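Local coordinates for carbohydrate deacetylase Agd3 (Neosartorya fumigata, PDB 6NWZ), which is a zinc-binding carbohydrate esterase that probably removes N-acetyl groups from the exopolysaccharide galactosaminogalactan and is required for Aspergillus fumigatus biofilm formation, at residues Ser151-Ala156 with Lys183-Phe188. Sequence-based numbering, arbitrary orientation.
Sequences SDFPTA and KEIAQF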
loop_
_atom_site.group_PDB
_atom_site.type_symbol
_atom_site.label_atom_id
_atom_site.label_comp_id
_atom_site.label_asym_id
_atom_site.label_seq_id
_atom_site.Cartn_x
_atom_site.Cartn_y
_atom_site.Cartn_z
ATOM N N SER A 151 -6.771 -21.705 12.268
ATOM C CA SER A 151 -8.147 -21.827 12.736
ATOM C C SER A 151 -8.471 -20.898 13.900
ATOM O O SER A 151 -9.653 -20.719 14.208
ATOM C CB SER A 151 -8.431 -23.271 13.145
ATOM O OG SER A 151 -7.614 -23.650 14.239
ATOM N N ASP A 152 -7.471 -20.311 14.553
ATOM C CA ASP A 152 -7.726 -19.381 15.642
ATOM C C ASP A 152 -7.941 -17.952 15.162
ATOM O O ASP A 152 -8.385 -17.108 15.950
ATOM C CB ASP A 152 -6.575 -19.418 16.653
ATOM C CG ASP A 152 -6.447 -20.766 17.345
ATOM O OD1 ASP A 152 -7.161 -20.992 18.344
ATOM O OD2 ASP A 152 -5.642 -21.604 16.887
ATOM N N PHE A 153 -7.647 -17.662 13.897
ATOM C CA PHE A 153 -7.853 -16.335 13.318
ATOM C C PHE A 153 -8.292 -16.501 11.869
ATOM O O PHE A 153 -7.587 -16.102 10.933
ATOM C CB PHE A 153 -6.581 -15.489 13.432
ATOM C CG PHE A 153 -5.310 -16.267 13.213
ATOM C CD1 PHE A 153 -4.669 -16.889 14.277
ATOM C CD2 PHE A 153 -4.751 -16.369 11.949
ATOM C CE1 PHE A 153 -3.498 -17.605 14.081
ATOM C CE2 PHE A 153 -3.579 -17.084 11.745
ATOM C CZ PHE A 153 -2.952 -17.701 12.813
ATOM N N PRO A 154 -9.474 -17.085 11.649
ATOM C CA PRO A 154 -9.870 -17.419 10.272
ATOM C C PRO A 154 -10.172 -16.207 9.405
ATOM O O PRO A 154 -10.001 -16.283 8.181
ATOM C CB PRO A 154 -11.112 -18.297 10.471
ATOM C CG PRO A 154 -11.665 -17.873 11.792
ATOM C CD PRO A 154 -10.484 -17.506 12.638
ATOM N N THR A 155 -10.611 -15.091 9.989
ATOM C CA THR A 155 -10.890 -13.913 9.175
ATOM C C THR A 155 -9.622 -13.214 8.702
ATOM O O THR A 155 -9.714 -12.279 7.901
ATOM C CB THR A 155 -11.776 -12.923 9.944
ATOM O OG1 THR A 155 -11.184 -12.633 11.214
ATOM C CG2 THR A 155 -13.162 -13.500 10.159
ATOM N N ALA A 156 -8.446 -13.640 9.174
ATOM C CA ALA A 156 -7.200 -13.045 8.705
ATOM C C ALA A 156 -6.922 -13.379 7.246
ATOM O O ALA A 156 -6.177 -12.646 6.587
ATOM C CB ALA A 156 -6.032 -13.501 9.579
ATOM N N LYS A 183 -0.548 -24.698 21.871
ATOM C CA LYS A 183 -0.650 -25.257 20.531
ATOM C C LYS A 183 0.288 -24.510 19.591
ATOM O O LYS A 183 0.662 -23.361 19.836
ATOM C CB LYS A 183 -2.083 -25.175 19.989
ATOM C CG LYS A 183 -2.534 -23.759 19.679
ATOM C CD LYS A 183 -3.975 -23.725 19.219
ATOM C CE LYS A 183 -4.140 -24.366 17.859
ATOM N NZ LYS A 183 -5.538 -24.211 17.377
ATOM N N GLU A 184 0.656 -25.176 18.501
ATOM C CA GLU A 184 1.540 -24.609 17.491
ATOM C C GLU A 184 0.715 -24.055 16.335
ATOM O O GLU A 184 -0.195 -24.729 15.839
ATOM C CB GLU A 184 2.524 -25.667 16.988
ATOM C CG GLU A 184 3.167 -25.334 15.652
ATOM C CD GLU A 184 4.170 -26.381 15.199
ATOM O OE1 GLU A 184 5.158 -26.632 15.925
ATOM O OE2 GLU A 184 3.969 -26.954 14.109
ATOM N N ILE A 185 1.025 -22.828 15.917
ATOM C CA ILE A 185 0.372 -22.222 14.762
ATOM C C ILE A 185 1.333 -21.950 13.613
ATOM O O ILE A 185 0.872 -21.764 12.474
ATOM C CB ILE A 185 -0.369 -20.920 15.146
ATOM C CG1 ILE A 185 0.629 -19.830 15.536
ATOM C CG2 ILE A 185 -1.355 -21.161 16.276
ATOM C CD1 ILE A 185 0.006 -18.460 15.671
ATOM N N ALA A 186 2.643 -21.907 13.856
ATOM C CA ALA A 186 3.632 -21.701 12.808
ATOM C C ALA A 186 4.811 -22.631 13.049
ATOM O O ALA A 186 5.057 -23.080 14.172
ATOM C CB ALA A 186 4.109 -20.244 12.748
ATOM N N GLN A 187 5.556 -22.901 11.983
ATOM C CA GLN A 187 6.568 -23.946 12.027
ATOM C C GLN A 187 7.755 -23.556 11.158
ATOM O O GLN A 187 7.576 -23.081 10.032
ATOM C CB GLN A 187 5.962 -25.277 11.563
ATOM C CG GLN A 187 6.894 -26.459 11.569
ATOM C CD GLN A 187 6.166 -27.757 11.285
ATOM O OE1 GLN A 187 6.299 -28.335 10.207
ATOM N NE2 GLN A 187 5.390 -28.221 12.254
ATOM N N PHE A 188 8.961 -23.736 11.697
ATOM C CA PHE A 188 10.180 -23.552 10.923
ATOM C C PHE A 188 10.477 -24.817 10.132
ATOM O O PHE A 188 10.540 -25.913 10.698
ATOM C CB PHE A 188 11.366 -23.226 11.830
ATOM C CG PHE A 188 11.273 -21.891 12.504
ATOM C CD1 PHE A 188 11.132 -20.733 11.759
ATOM C CD2 PHE A 188 11.334 -21.793 13.886
ATOM C CE1 PHE A 188 11.050 -19.498 12.380
ATOM C CE2 PHE A 188 11.257 -20.560 14.513
ATOM C CZ PHE A 188 11.110 -19.412 13.758
#
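Lys183 NZ is gripped by two carboxylates: it makes a salt bridge to Asp152, with Lys183 NZ 2.7 Å from Asp152 OD2, and a second one to Asp149, just ahead of the 151-156 loop. The lysine and Asp152 meet head-on from the two sides of the contact, and the ammonium takes the syn lone pair of Asp152 OD2, the one facing OD1, while Asp152 OD1 stays 3.7 Å from Lys183 NZ. A bend at chi3 (-69°) in an otherwise extended lysine chain turns CE and NZ onto the carboxylate, with Lys183 CE 3.3 Å from Asp152 OD2. Asp149 also holds the Ser151 hydroxyl through a hydrogen bond, and Ser151 OG stands 3.8 Å from Lys183 NZ; the paired acids probably favour a charged lysine. Both segments belong to the CBM87 region, a carbohydrate-binding module family, where the loop after strand 144-147 folds back beside strand 182-188, which pairs antiparallel with 144-147 and 198-206. Deeper in, Phe153 and Ile185 form the apolar half of the contact. The methyl CD1 of Ile185 comes obliquely to the ring, 3.9 Å from Phe153 CE1 and 4.2 Å from CZ. Met212 of strand 209-214 touches both side chains, and Ala232 of helix 224-237 packs on Phe153. Asp152 touches Trp236 of the same helix, and its side chain is about 7 Å from that of the zinc ligand Glu210.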